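Local coordinates for protein transcriptional regulator, TetR family (Legionella pneumophila subsp. pneumophila str. Philadelphia 1, PDB 3ON4) that probably binds DNA and regulates transcription as an all-helical, two-subunit member of the TetR family, at residues G174-T177 with F178-V182; I42-A45 with S46-H50; N145-N149 with E150-S154; Q124-A127 with K128-F131. All coordinates share one frame; numbering follows the deposited sequence.

Interaction 1. Residues G174-T177 with F178-V182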
ATOM      1  N   GLY A 174      -0.039 -15.275   0.806  1.00 41.04           N
ATOM      2  CA  GLY A 174       0.998 -16.023   1.500  1.00 41.20           C
ATOM      3  C   GLY A 174       2.172 -16.292   0.584  1.00 38.29           C
ATOM      4  O   GLY A 174       2.896 -17.287   0.743  1.00 39.55           O
ATOM      5  N   ASP A 175       2.370 -15.408  -0.387  1.00 34.18           N
ATOM      6  CA  ASP A 175       3.409 -15.617  -1.354  1.00 32.32           C
ATOM      7  C   ASP A 175       4.669 -14.919  -0.853  1.00 30.34           C
ATOM      8  O   ASP A 175       4.856 -13.717  -1.068  1.00 28.02           O
ATOM      9  CB  ASP A 175       2.988 -15.114  -2.728  1.00 31.51           C
ATOM     10  CG  ASP A 175       3.997 -15.459  -3.802  1.00 31.72           C
ATOM     11  OD1 ASP A 175       5.077 -15.967  -3.442  1.00 29.67           O
ATOM     12  OD2 ASP A 175       3.714 -15.225  -4.999  1.00 34.26           O
ATOM     13  N   GLU A 176       5.531 -15.686  -0.192  1.00 31.48           N
ATOM     14  CA  GLU A 176       6.791 -15.172   0.332  1.00 30.51           C
ATOM     15  C   GLU A 176       7.695 -14.590  -0.749  1.00 27.73           C
ATOM     16  O   GLU A 176       8.618 -13.841  -0.435  1.00 26.51           O
ATOM     17  CB  GLU A 176       7.581 -16.287   1.032  1.00 34.31           C
ATOM     18  CG  GLU A 176       6.927 -16.874   2.243  1.00 39.79           C
ATOM     19  CD  GLU A 176       7.660 -18.105   2.764  1.00 46.23           C
ATOM     20  OE1 GLU A 176       6.993 -19.119   3.066  1.00 49.76           O
ATOM     21  OE2 GLU A 176       8.906 -18.053   2.871  1.00 48.38           O
ATOM     22  N   THR A 177       7.485 -14.964  -2.013  1.00 27.53           N
ATOM     23  CA  THR A 177       8.412 -14.529  -3.051  1.00 26.67           C
ATOM     24  C   THR A 177       8.377 -13.005  -3.221  1.00 23.69           C
ATOM     25  O   THR A 177       9.374 -12.422  -3.628  1.00 22.65           O
ATOM     26  CB  THR A 177       8.209 -15.276  -4.404  1.00 28.99           C
ATOM     27  OG1 THR A 177       6.888 -15.071  -4.892  1.00 31.27           O
ATOM     28  CG2 THR A 177       8.425 -16.791  -4.229  1.00 33.69           C
ATOM     29  N   PHE A 178       7.251 -12.361  -2.892  1.00 21.93           N
ATOM     30  CA  PHE A 178       7.194 -10.893  -2.923  1.00 21.14           C
ATOM     31  C   PHE A 178       8.191 -10.283  -1.912  1.00 20.94           C
ATOM     32  O   PHE A 178       8.814  -9.242  -2.179  1.00 21.49           O
ATOM     33  CB  PHE A 178       5.781 -10.367  -2.647  1.00 21.21           C
ATOM     34  CG  PHE A 178       4.802 -10.590  -3.773  1.00 20.67           C
ATOM     35  CD1 PHE A 178       4.746  -9.714  -4.845  1.00 17.57           C
ATOM     36  CD2 PHE A 178       3.906 -11.662  -3.741  1.00 20.56           C
ATOM     37  CE1 PHE A 178       3.843  -9.901  -5.869  1.00 18.59           C
ATOM     38  CE2 PHE A 178       2.985 -11.852  -4.754  1.00 22.56           C
ATOM     39  CZ  PHE A 178       2.952 -10.967  -5.826  1.00 23.56           C
ATOM     40  N   LEU A 179       8.342 -10.937  -0.766  1.00 21.44           N
ATOM     41  CA  LEU A 179       9.247 -10.477   0.282  1.00 21.73           C
ATOM     42  C   LEU A 179      10.692 -10.848  -0.056  1.00 22.01           C
ATOM     43  O   LEU A 179      11.617 -10.104   0.254  1.00 21.36           O
ATOM     44  CB  LEU A 179       8.846 -11.077   1.627  1.00 24.04           C
ATOM     45  CG  LEU A 179       7.407 -10.768   2.058  1.00 26.09           C
ATOM     46  CD1 LEU A 179       7.058 -11.456   3.355  1.00 32.22           C
ATOM     47  CD2 LEU A 179       7.199  -9.284   2.175  1.00 25.64           C
ATOM     48  N   GLU A 180      10.871 -12.000  -0.689  1.00 23.24           N
ATOM     49  CA  GLU A 180      12.209 -12.415  -1.145  1.00 25.40           C
ATOM     50  C   GLU A 180      12.749 -11.399  -2.144  1.00 23.76           C
ATOM     51  O   GLU A 180      13.925 -11.103  -2.144  1.00 24.69           O
ATOM     52  CB  GLU A 180      12.169 -13.814  -1.753  1.00 27.97           C
ATOM     53  CG  GLU A 180      11.899 -14.916  -0.729  1.00 31.50           C
ATOM     54  CD  GLU A 180      11.724 -16.286  -1.372  1.00 37.56           C
ATOM     55  OE1 GLU A 180      11.772 -16.373  -2.612  1.00 38.44           O
ATOM     56  OE2 GLU A 180      11.541 -17.278  -0.635  1.00 41.92           O
ATOM     57  N   GLY A 181      11.864 -10.865  -2.976  1.00 22.79           N
ATOM     58  CA  GLY A 181      12.199  -9.828  -3.948  1.00 22.21           C
ATOM     59  C   GLY A 181      12.752  -8.556  -3.339  1.00 21.17           C
ATOM     60  O   GLY A 181      13.639  -7.920  -3.919  1.00 21.75           O
ATOM     61  N   VAL A 182      12.228  -8.183  -2.178  1.00 19.99           N
ATOM     62  CA  VAL A 182      12.724  -7.029  -1.444  1.00 20.38           C
ATOM     63  C   VAL A 182      14.155  -7.318  -0.992  1.00 21.35           C
ATOM     64  O   VAL A 182      15.056  -6.490  -1.167  1.00 22.04           O
ATOM     65  CB  VAL A 182      11.890  -6.734  -0.202  1.00 21.34           C
ATOM     66  CG1 VAL A 182      12.436  -5.475   0.502  1.00 22.79           C
ATOM     67  CG2 VAL A 182      10.413  -6.584  -0.580  1.00 20.37           C
TER
HETATM   68  O   HOH W   1      11.461 -16.907   1.951  1.00 48.31           O
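The Phe178 ring has the backbone oxygen Asp175 O at its edge, in the ring plane, with Phe178 CD2 the near carbon at 3.5 Å. The carboxylate of Asp175 approaches near the same CD2-CE2 edge atoms, obliquely. Asp175 OD2 lies 3.5 Å from Phe178 CE2, and the two flat groups are turned 73° apart. The side chains of Asp175 and Phe178 cross at about a right angle. Asp175 CG stands anti to the backbone N (chi1 -174°), which turns OD1 to the start of the helix. There Asp175 OD1 accepts a capping bond from Thr177 N at 3.0 Å, met from above the carboxylate plane. The first turn is closed by Glu180 N, which bonds to Glu176 O, and by Gly181 N, which bonds to Thr177 O. Phe178 N gives only a weak bond to Asp175 O. Glu176 and Glu180 bring like charges close, with their OE2 atoms 4.5 Å apart. One water donates to both, at 2.9 Å from Glu176 OE2 and 2.6 Å from Glu180 OE2, and probably eases the repulsion. Asp175 OD2 forms a salt bridge with Lys157 of the second subunit, so the cap also belongs to the dimer interface. Phe178 packs on Leu169 and Tyr173 of helix 149-173, while Leu179 reaches both that helix and Leu96 of helix 84-98. The turn thus joins helix 149-173 to helix 177-189.

Interaction 2. Residues I42-A45 with S46-H50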
ATOM      1  N   ILE A  42     -13.384  -5.019  28.028  1.00 21.81           N
ATOM      2  CA  ILE A  42     -13.571  -3.775  28.811  1.00 22.35           C
ATOM      3  C   ILE A  42     -14.797  -3.037  28.265  1.00 23.44           C
ATOM      4  O   ILE A  42     -15.298  -3.362  27.195  1.00 23.73           O
ATOM      5  CB  ILE A  42     -12.305  -2.839  28.768  1.00 21.48           C
ATOM      6  CG1 ILE A  42     -12.037  -2.361  27.333  1.00 21.59           C
ATOM      7  CG2 ILE A  42     -11.089  -3.567  29.386  1.00 23.83           C
ATOM      8  CD1 ILE A  42     -10.837  -1.439  27.146  1.00 20.91           C
ATOM      9  N   LYS A  43     -15.299  -2.059  29.016  1.00 29.02           N
ATOM     10  CA  LYS A  43     -16.458  -1.272  28.574  1.00 30.20           C
ATOM     11  C   LYS A  43     -16.034  -0.326  27.462  1.00 28.75           C
ATOM     12  O   LYS A  43     -14.932   0.220  27.515  1.00 26.24           O
ATOM     13  CB  LYS A  43     -17.040  -0.494  29.745  1.00 33.45           C
ATOM     14  CG  LYS A  43     -17.536  -1.386  30.888  1.00 37.29           C
ATOM     15  CD  LYS A  43     -17.942  -0.587  32.133  1.00 41.93           C
ATOM     16  CE  LYS A  43     -18.157  -1.511  33.325  1.00 46.50           C
ATOM     17  NZ  LYS A  43     -18.608  -0.796  34.545  1.00 52.45           N
ATOM     18  N   THR A  44     -16.889  -0.150  26.445  1.00 30.40           N
ATOM     19  CA  THR A  44     -16.595   0.775  25.337  1.00 31.05           C
ATOM     20  C   THR A  44     -16.368   2.162  25.925  1.00 30.90           C
ATOM     21  O   THR A  44     -15.571   2.940  25.417  1.00 29.64           O
ATOM     22  CB  THR A  44     -17.735   0.794  24.274  1.00 35.36           C
ATOM     23  OG1 THR A  44     -17.924  -0.534  23.757  1.00 38.22           O
ATOM     24  CG2 THR A  44     -17.415   1.743  23.108  1.00 37.68           C
ATOM     25  N   ALA A  45     -17.050   2.451  27.029  1.00 33.42           N
ATOM     26  CA  ALA A  45     -16.913   3.734  27.717  1.00 35.65           C
ATOM     27  C   ALA A  45     -15.509   3.957  28.307  1.00 33.44           C
ATOM     28  O   ALA A  45     -15.080   5.110  28.440  1.00 34.42           O
ATOM     29  CB  ALA A  45     -17.992   3.871  28.811  1.00 41.34           C
ATOM     30  N   SER A  46     -14.805   2.874  28.662  1.00 30.76           N
ATOM     31  CA  SER A  46     -13.420   2.960  29.160  1.00 30.18           C
ATOM     32  C   SER A  46     -12.442   3.321  28.023  1.00 27.10           C
ATOM     33  O   SER A  46     -11.361   3.852  28.271  1.00 28.79           O
ATOM     34  CB  SER A  46     -12.979   1.638  29.831  1.00 30.40           C
ATOM     35  OG  SER A  46     -13.758   1.390  31.011  1.00 34.94           O
ATOM     36  N   ILE A  47     -12.813   3.029  26.783  1.00 24.88           N
ATOM     37  CA  ILE A  47     -11.984   3.418  25.632  1.00 23.03           C
ATOM     38  C   ILE A  47     -12.128   4.924  25.394  1.00 25.42           C
ATOM     39  O   ILE A  47     -11.112   5.634  25.311  1.00 25.53           O
ATOM     40  CB  ILE A  47     -12.308   2.604  24.380  1.00 23.18           C
ATOM     41  CG1 ILE A  47     -12.201   1.093  24.696  1.00 23.05           C
ATOM     42  CG2 ILE A  47     -11.366   3.003  23.208  1.00 20.10           C
ATOM     43  CD1 ILE A  47     -12.682   0.180  23.596  1.00 25.85           C
ATOM     44  N   HIS A  48     -13.382   5.407  25.349  1.00 27.54           N
ATOM     45  CA  HIS A  48     -13.685   6.831  25.170  1.00 31.36           C
ATOM     46  C   HIS A  48     -13.042   7.670  26.266  1.00 33.62           C
ATOM     47  O   HIS A  48     -12.691   8.834  26.061  1.00 35.91           O
ATOM     48  CB  HIS A  48     -15.195   7.077  25.157  1.00 35.88           C
ATOM     49  CG  HIS A  48     -15.881   6.565  23.928  1.00 36.41           C
ATOM     50  ND1 HIS A  48     -15.792   7.193  22.703  1.00 40.04           N
ATOM     51  CD2 HIS A  48     -16.691   5.497  23.743  1.00 37.79           C
ATOM     52  CE1 HIS A  48     -16.517   6.530  21.818  1.00 42.36           C
ATOM     53  NE2 HIS A  48     -17.067   5.492  22.422  1.00 39.66           N
ATOM     54  N   TYR A  49     -12.888   7.061  27.434  1.00 34.29           N
ATOM     55  CA  TYR A  49     -12.260   7.696  28.580  1.00 37.93           C
ATOM     56  C   TYR A  49     -10.835   8.166  28.265  1.00 36.47           C
ATOM     57  O   TYR A  49     -10.494   9.329  28.453  1.00 39.78           O
ATOM     58  CB  TYR A  49     -12.238   6.700  29.737  1.00 39.40           C
ATOM     59  CG  TYR A  49     -11.792   7.294  31.027  1.00 45.44           C
ATOM     60  CD1 TYR A  49     -10.445   7.377  31.336  1.00 47.14           C
ATOM     61  CD2 TYR A  49     -12.715   7.781  31.937  1.00 55.19           C
ATOM     62  CE1 TYR A  49     -10.022   7.926  32.508  1.00 54.65           C
ATOM     63  CE2 TYR A  49     -12.305   8.346  33.131  1.00 62.76           C
ATOM     64  CZ  TYR A  49     -10.958   8.414  33.404  1.00 63.18           C
ATOM     65  OH  TYR A  49     -10.547   8.950  34.576  1.00 73.63           O
ATOM     66  N   HIS A  50     -10.014   7.246  27.781  1.00 31.59           N
ATOM     67  CA  HIS A  50      -8.633   7.544  27.407  1.00 30.87           C
ATOM     68  C   HIS A  50      -8.530   8.218  26.038  1.00 28.44           C
ATOM     69  O   HIS A  50      -7.627   8.997  25.817  1.00 29.32           O
ATOM     70  CB  HIS A  50      -7.797   6.255  27.394  1.00 29.00           C
ATOM     71  CG  HIS A  50      -7.639   5.622  28.745  1.00 33.73           C
ATOM     72  ND1 HIS A  50      -6.744   6.088  29.688  1.00 39.03           N
ATOM     73  CD2 HIS A  50      -8.263   4.560  29.311  1.00 33.68           C
ATOM     74  CE1 HIS A  50      -6.825   5.338  30.772  1.00 41.83           C
ATOM     75  NE2 HIS A  50      -7.743   4.409  30.573  1.00 38.50           N
TER
HETATM   76  O   HOH W   2     -13.908  -1.523  31.628  1.00 28.72           O
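Ile42 and Ile47 cross at about a right angle, and Ile42 CD1 rests 3.8 Å from Ile47 CG1. CG1 of Ile42 sits between the backbone N and the carbonyl carbon (chi1 63°), and the extended chain beyond it carries CD1 to Ile47. Both side chains also touch Ile15 of helix 11-26. Nearby, Thr44 and His48 lie side by side and point the same way. The methyl CG2 of Thr44 is 3.8 Å from His48 NE2. The imidazole carbon CD2 of His48 comes within 3.3 Å of Thr44 O, obliquely to the ring. His48 N bonds to Thr44 O at 3.3 Å. The ring of His48 also meets that of Phe33 in helix 33-40. At the start of the helix, Ser46 N bonds to Lys43 O at 2.9 Å. Ser46 OG and Lys43 N share a water, 3.0 Å from each. The lysine chain itself leads away. Helix 44-50 packs through Thr44 and Ile47 on helix 33-40 after a short turn. This is the predicted helix-turn-helix of the TetR family, in which the second helix is the recognition helix that typically enters the DNA major groove.

Interaction 3. Residues N145-N149 with E150-S154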
ATOM      1  N   ASN A 145      27.787   4.065   4.123  1.00 39.27           N
ATOM      2  CA  ASN A 145      28.321   3.140   3.132  1.00 39.93           C
ATOM      3  C   ASN A 145      29.031   3.847   1.974  1.00 41.24           C
ATOM      4  O   ASN A 145      29.501   3.192   1.041  1.00 42.55           O
ATOM      5  CB  ASN A 145      27.206   2.244   2.603  1.00 38.18           C
ATOM      6  CG  ASN A 145      27.715   0.911   2.107  1.00 39.56           C
ATOM      7  OD1 ASN A 145      28.722   0.389   2.598  1.00 41.56           O
ATOM      8  ND2 ASN A 145      27.041   0.365   1.110  1.00 38.76           N
ATOM      9  N   GLY A 146      29.116   5.175   2.030  1.00 41.53           N
ATOM     10  CA  GLY A 146      29.866   5.943   1.035  1.00 42.91           C
ATOM     11  C   GLY A 146      29.020   6.487  -0.104  1.00 41.99           C
ATOM     12  O   GLY A 146      29.539   7.188  -0.967  1.00 42.63           O
ATOM     13  N   TYR A 147      27.717   6.189  -0.102  1.00 39.46           N
ATOM     14  CA  TYR A 147      26.812   6.772  -1.080  1.00 38.83           C
ATOM     15  C   TYR A 147      26.728   8.283  -0.853  1.00 38.89           C
ATOM     16  O   TYR A 147      26.712   8.746   0.288  1.00 38.02           O
ATOM     17  CB  TYR A 147      25.416   6.171  -0.961  1.00 37.09           C
ATOM     18  CG  TYR A 147      25.269   4.773  -1.510  1.00 38.73           C
ATOM     19  CD1 TYR A 147      25.216   4.547  -2.887  1.00 43.48           C
ATOM     20  CD2 TYR A 147      25.149   3.679  -0.660  1.00 40.35           C
ATOM     21  CE1 TYR A 147      25.055   3.256  -3.402  1.00 44.80           C
ATOM     22  CE2 TYR A 147      24.989   2.391  -1.160  1.00 41.71           C
ATOM     23  CZ  TYR A 147      24.941   2.188  -2.528  1.00 43.88           C
ATOM     24  OH  TYR A 147      24.792   0.916  -3.019  1.00 46.21           O
ATOM     25  N   ASP A 148      26.683   9.050  -1.938  1.00 36.45           N
ATOM     26  CA  ASP A 148      26.467  10.487  -1.822  1.00 36.11           C
ATOM     27  C   ASP A 148      25.030  10.790  -1.366  1.00 33.67           C
ATOM     28  O   ASP A 148      24.173   9.918  -1.385  1.00 32.04           O
ATOM     29  CB  ASP A 148      26.887  11.245  -3.099  1.00 37.71           C
ATOM     30  CG  ASP A 148      25.999  10.984  -4.310  1.00 36.58           C
ATOM     31  OD1 ASP A 148      24.839  10.582  -4.195  1.00 34.70           O
ATOM     32  OD2 ASP A 148      26.489  11.249  -5.426  1.00 40.91           O
ATOM     33  N   ASN A 149      24.793  12.007  -0.906  1.00 34.77           N
ATOM     34  CA  ASN A 149      23.476  12.402  -0.395  1.00 34.18           C
ATOM     35  C   ASN A 149      22.315  12.047  -1.332  1.00 32.27           C
ATOM     36  O   ASN A 149      21.306  11.448  -0.924  1.00 30.36           O
ATOM     37  CB  ASN A 149      23.468  13.909  -0.135  1.00 36.70           C
ATOM     38  CG  ASN A 149      22.158  14.385   0.438  1.00 38.96           C
ATOM     39  OD1 ASN A 149      21.711  13.899   1.469  1.00 42.25           O
ATOM     40  ND2 ASN A 149      21.528  15.335  -0.233  1.00 44.36           N
ATOM     41  N   GLU A 150      22.462  12.415  -2.597  1.00 32.76           N
ATOM     42  CA  GLU A 150      21.386  12.234  -3.569  1.00 32.43           C
ATOM     43  C   GLU A 150      21.067  10.749  -3.781  1.00 29.38           C
ATOM     44  O   GLU A 150      19.905  10.365  -3.794  1.00 26.51           O
ATOM     45  CB  GLU A 150      21.769  12.876  -4.897  1.00 35.56           C
ATOM     46  CG  GLU A 150      20.766  12.671  -6.039  1.00 40.09           C
ATOM     47  CD  GLU A 150      19.831  13.854  -6.228  1.00 46.38           C
ATOM     48  OE1 GLU A 150      18.857  13.965  -5.445  1.00 48.83           O
ATOM     49  OE2 GLU A 150      20.075  14.663  -7.161  1.00 51.52           O
ATOM     50  N   SER A 151      22.102   9.940  -3.970  1.00 29.06           N
ATOM     51  CA  SER A 151      21.926   8.509  -4.210  1.00 28.26           C
ATOM     52  C   SER A 151      21.375   7.809  -2.976  1.00 25.63           C
ATOM     53  O   SER A 151      20.616   6.864  -3.109  1.00 24.33           O
ATOM     54  CB  SER A 151      23.254   7.859  -4.598  1.00 29.86           C
ATOM     55  OG  SER A 151      23.842   8.512  -5.713  1.00 35.06           O
ATOM     56  N   SER A 152      21.780   8.269  -1.790  1.00 25.11           N
ATOM     57  CA  SER A 152      21.296   7.711  -0.527  1.00 24.62           C
ATOM     58  C   SER A 152      19.789   7.951  -0.358  1.00 23.10           C
ATOM     59  O   SER A 152      19.055   7.065   0.036  1.00 21.16           O
ATOM     60  CB  SER A 152      22.043   8.323   0.661  1.00 25.95           C
ATOM     61  OG  SER A 152      23.374   7.826   0.738  1.00 30.06           O
ATOM     62  N   LEU A 153      19.348   9.159  -0.667  1.00 24.31           N
ATOM     63  CA  LEU A 153      17.934   9.498  -0.560  1.00 24.37           C
ATOM     64  C   LEU A 153      17.109   8.713  -1.579  1.00 22.60           C
ATOM     65  O   LEU A 153      16.033   8.234  -1.244  1.00 22.27           O
ATOM     66  CB  LEU A 153      17.746  11.004  -0.762  1.00 26.91           C
ATOM     67  CG  LEU A 153      16.513  11.688  -0.172  1.00 30.07           C
ATOM     68  CD1 LEU A 153      16.279  11.328   1.321  1.00 31.65           C
ATOM     69  CD2 LEU A 153      16.671  13.218  -0.358  1.00 35.64           C
ATOM     70  N   SER A 154      17.599   8.614  -2.820  1.00 22.73           N
ATOM     71  CA  SER A 154      16.916   7.879  -3.876  1.00 22.36           C
ATOM     72  C   SER A 154      16.791   6.395  -3.520  1.00 20.61           C
ATOM     73  O   SER A 154      15.712   5.782  -3.675  1.00 18.04           O
ATOM     74  CB  SER A 154      17.646   8.033  -5.224  1.00 25.25           C
ATOM     75  OG  SER A 154      17.028   7.212  -6.226  1.00 26.70           O
TER
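Tyr147 lays its CB against the hydroxyl of Ser152, with Tyr147 CB and Ser152 OG 3.1 Å apart. Its ring passes Ser151 CB obliquely. Asp148, which follows Tyr147, is the N-cap of helix 149-173. Two residues earlier, Gly146 ends helix 121-144 in a Schellman motif, so the chain leaves one helix and starts the next within a few residues. Asp148 CG lies between its backbone N and carbonyl carbon (chi1 69°), which brings the carboxylate back over the first turn. There OD1 takes two bonds from one residue. Ser151 N meets Asp148 OD1 nearly along its C-O axis at 2.8 Å, with an N-H...O angle of 163°. This is the capping bond, and it is nearly straight. A negative carboxylate here would probably be stabilised by the helix dipole. Asn149 O accepts from Leu153 N at 3.0 Å and continues the helix. Around the turn, Asn149 and Ser152 both touch Glu143 of helix 121-144, and the Tyr147 ring makes a cation-pi contact with Lys191 at the chain end. Asp148 O is also doubly used, by Ser152 N at 2.9 Å and by Ser152 OG at 3.1 Å. The second bond to Asp148 OD1 is from Ser151 OG, also 2.8 Å long, and arrives from above the carboxylate plane.

Interaction 4. Residues Q124-A127 with K128-F131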
ATOM      1  N   GLN A 124      -2.781  12.124   9.592  1.00 17.04           N
ATOM      2  CA  GLN A 124      -1.959  12.326   8.396  1.00 17.21           C
ATOM      3  C   GLN A 124      -0.543  12.771   8.763  1.00 17.57           C
ATOM      4  O   GLN A 124       0.439  12.203   8.284  1.00 17.30           O
ATOM      5  CB  GLN A 124      -2.588  13.385   7.480  1.00 17.59           C
ATOM      6  CG  GLN A 124      -3.849  12.937   6.772  1.00 17.87           C
ATOM      7  CD  GLN A 124      -4.376  13.991   5.824  1.00 18.97           C
ATOM      8  OE1 GLN A 124      -4.055  15.171   5.955  1.00 20.85           O
ATOM      9  NE2 GLN A 124      -5.205  13.583   4.895  1.00 19.46           N
ATOM     10  N   ASN A 125      -0.451  13.794   9.607  1.00 19.93           N
ATOM     11  CA  ASN A 125       0.840  14.340  10.027  1.00 20.71           C
ATOM     12  C   ASN A 125       1.692  13.314  10.819  1.00 21.21           C
ATOM     13  O   ASN A 125       2.910  13.219  10.629  1.00 20.12           O
ATOM     14  CB  ASN A 125       0.655  15.683  10.770  1.00 22.91           C
ATOM     15  CG  ASN A 125       0.212  16.811   9.829  1.00 25.40           C
ATOM     16  OD1 ASN A 125       0.061  16.605   8.621  1.00 25.95           O
ATOM     17  ND2 ASN A 125      -0.011  17.992  10.378  1.00 27.38           N
ATOM     18  N   GLN A 126       1.058  12.484  11.639  1.00 21.58           N
ATOM     19  CA  GLN A 126       1.815  11.437  12.347  1.00 22.07           C
ATOM     20  C   GLN A 126       2.303  10.365  11.382  1.00 20.55           C
ATOM     21  O   GLN A 126       3.430   9.858  11.503  1.00 20.77           O
ATOM     22  CB  GLN A 126       0.983  10.785  13.449  1.00 22.38           C
ATOM     23  CG  GLN A 126       0.607  11.696  14.556  1.00 26.32           C
ATOM     24  CD  GLN A 126       1.775  12.115  15.435  1.00 31.21           C
ATOM     25  OE1 GLN A 126       2.785  11.404  15.563  1.00 32.87           O
ATOM     26  NE2 GLN A 126       1.645  13.286  16.037  1.00 33.78           N
ATOM     27  N   ALA A 127       1.459   9.995  10.424  1.00 18.92           N
ATOM     28  CA  ALA A 127       1.870   9.037   9.391  1.00 17.46           C
ATOM     29  C   ALA A 127       3.062   9.537   8.576  1.00 18.02           C
ATOM     30  O   ALA A 127       4.006   8.773   8.304  1.00 18.63           O
ATOM     31  CB  ALA A 127       0.674   8.692   8.454  1.00 15.40           C
ATOM     32  N   LYS A 128       3.054  10.816   8.200  1.00 18.75           N
ATOM     33  CA  LYS A 128       4.193  11.389   7.474  1.00 20.82           C
ATOM     34  C   LYS A 128       5.471  11.344   8.318  1.00 22.34           C
ATOM     35  O   LYS A 128       6.561  11.075   7.792  1.00 23.38           O
ATOM     36  CB  LYS A 128       3.887  12.818   6.996  1.00 21.37           C
ATOM     37  CG  LYS A 128       2.908  12.824   5.847  1.00 22.07           C
ATOM     38  CD  LYS A 128       2.768  14.178   5.169  1.00 23.74           C
ATOM     39  CE  LYS A 128       1.827  15.091   5.909  1.00 26.63           C
ATOM     40  NZ  LYS A 128       1.877  16.495   5.375  1.00 29.08           N
ATOM     41  N   LYS A 129       5.323  11.593   9.617  1.00 22.83           N
ATOM     42  CA  LYS A 129       6.442  11.543  10.552  1.00 24.03           C
ATOM     43  C   LYS A 129       7.085  10.167  10.604  1.00 21.89           C
ATOM     44  O   LYS A 129       8.309  10.056  10.655  1.00 22.24           O
ATOM     45  CB  LYS A 129       6.004  11.941  11.959  1.00 24.95           C
ATOM     46  CG  LYS A 129       5.913  13.406  12.206  1.00 30.74           C
ATOM     47  CD  LYS A 129       5.769  13.673  13.704  1.00 35.99           C
ATOM     48  CE  LYS A 129       7.106  13.528  14.441  1.00 39.91           C
ATOM     49  NZ  LYS A 129       7.010  13.817  15.912  1.00 44.46           N
ATOM     50  N   PHE A 130       6.260   9.123  10.555  1.00 20.86           N
ATOM     51  CA  PHE A 130       6.721   7.721  10.514  1.00 20.25           C
ATOM     52  C   PHE A 130       7.620   7.460   9.307  1.00 19.76           C
ATOM     53  O   PHE A 130       8.747   6.957   9.450  1.00 19.87           O
ATOM     54  CB  PHE A 130       5.518   6.772  10.510  1.00 18.88           C
ATOM     55  CG  PHE A 130       5.856   5.302  10.327  1.00 18.89           C
ATOM     56  CD1 PHE A 130       6.228   4.520  11.401  1.00 21.80           C
ATOM     57  CD2 PHE A 130       5.799   4.709   9.072  1.00 19.33           C
ATOM     58  CE1 PHE A 130       6.520   3.174  11.247  1.00 22.60           C
ATOM     59  CE2 PHE A 130       6.111   3.352   8.901  1.00 20.89           C
ATOM     60  CZ  PHE A 130       6.454   2.582   9.997  1.00 21.50           C
ATOM     61  N   PHE A 131       7.144   7.825   8.119  1.00 18.20           N
ATOM     62  CA  PHE A 131       7.948   7.624   6.918  1.00 18.08           C
ATOM     63  C   PHE A 131       9.213   8.486   6.882  1.00 19.78           C
ATOM     64  O   PHE A 131      10.272   8.010   6.475  1.00 18.41           O
ATOM     65  CB  PHE A 131       7.094   7.770   5.661  1.00 17.70           C
ATOM     66  CG  PHE A 131       6.188   6.584   5.460  1.00 16.98           C
ATOM     67  CD1 PHE A 131       6.732   5.344   5.165  1.00 16.20           C
ATOM     68  CD2 PHE A 131       4.816   6.681   5.665  1.00 17.04           C
ATOM     69  CE1 PHE A 131       5.922   4.225   5.040  1.00 18.42           C
ATOM     70  CE2 PHE A 131       4.010   5.572   5.529  1.00 16.14           C
ATOM     71  CZ  PHE A 131       4.559   4.344   5.223  1.00 15.61           C
TER
HETATM   72  O   HOH W   3       1.998  18.938   6.991  1.00 41.23           O
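Lys128 and Asn125 run side by side and point the same way, their polar ends joined through a water. The water accepts from Lys128 NZ at 2.9 Å and gives a weak, longer bond to Asn125 OD1. Asn125 OD1 lies 3.6 Å from Lys128 CE, so the amide oxygen rests beside the methylene next to the ammonium group. The lysine chain bends at chi3 (-82°), and this kink brings its end back to Asn125. Gln126 and Lys129 make a looser pair of the same kind, with Gln126 OE1 4.2 Å from Lys129 CD. Gln124 NE2 bonds to Phe116 O in the preceding loop.

The backbone bonds are those of a regular alpha helix, each from a residue to the one four places earlier. Lys128 N reaches Gln124 O at 3.0 Å, and Phe131 N reaches Ala127 O at 3.3 Å. The other two, Lys129 N to Asn125 O and Phe130 N to Gln126 O, are both 3.1 Å long. Ala127 O is also met by the Phe131 ring, whose CD2 comes within 3.5 Å of it. These turns belong to helix 121-144 of the ligand-binding and dimerisation domain expected for a TetR-family protein.

The apolar contacts lie on the buried side. The rings of Phe130 and Phe131 meet edge-to-face: Phe130 CD2 stands 3.8 Å above the plane of the Phe131 ring, over its centre. Phe130 packs on Thr66 and Ile69 of helix 54-77. Ala127 touches Phe112 of helix 108-115. Phe131 touches Ile160 of helix 149-173 and Leu169 of the second subunit.

How the interactions relate
Interactions 1 and 3 both start helices after short turns, and each uses an aspartate carboxylate as a cap. Interaction 3 opens helix 149-173 near the surface. Interaction 1 follows that helix and is partly buried, and its capping aspartate also pairs with a lysine of the second subunit. Interaction 4 is also partly buried and touches the second subunit, but it lies within a helix and combines aromatic packing with a water-linked polar pair. Interaction 2 is a surface contact in the predicted DNA-binding motif, about 39 Å from interaction 1 between centres. It relies on apolar contact and a histidine rather than on a carboxylate. Interactions 3 and 4 lie on successive helices, their nearest atoms about 9 Å apart.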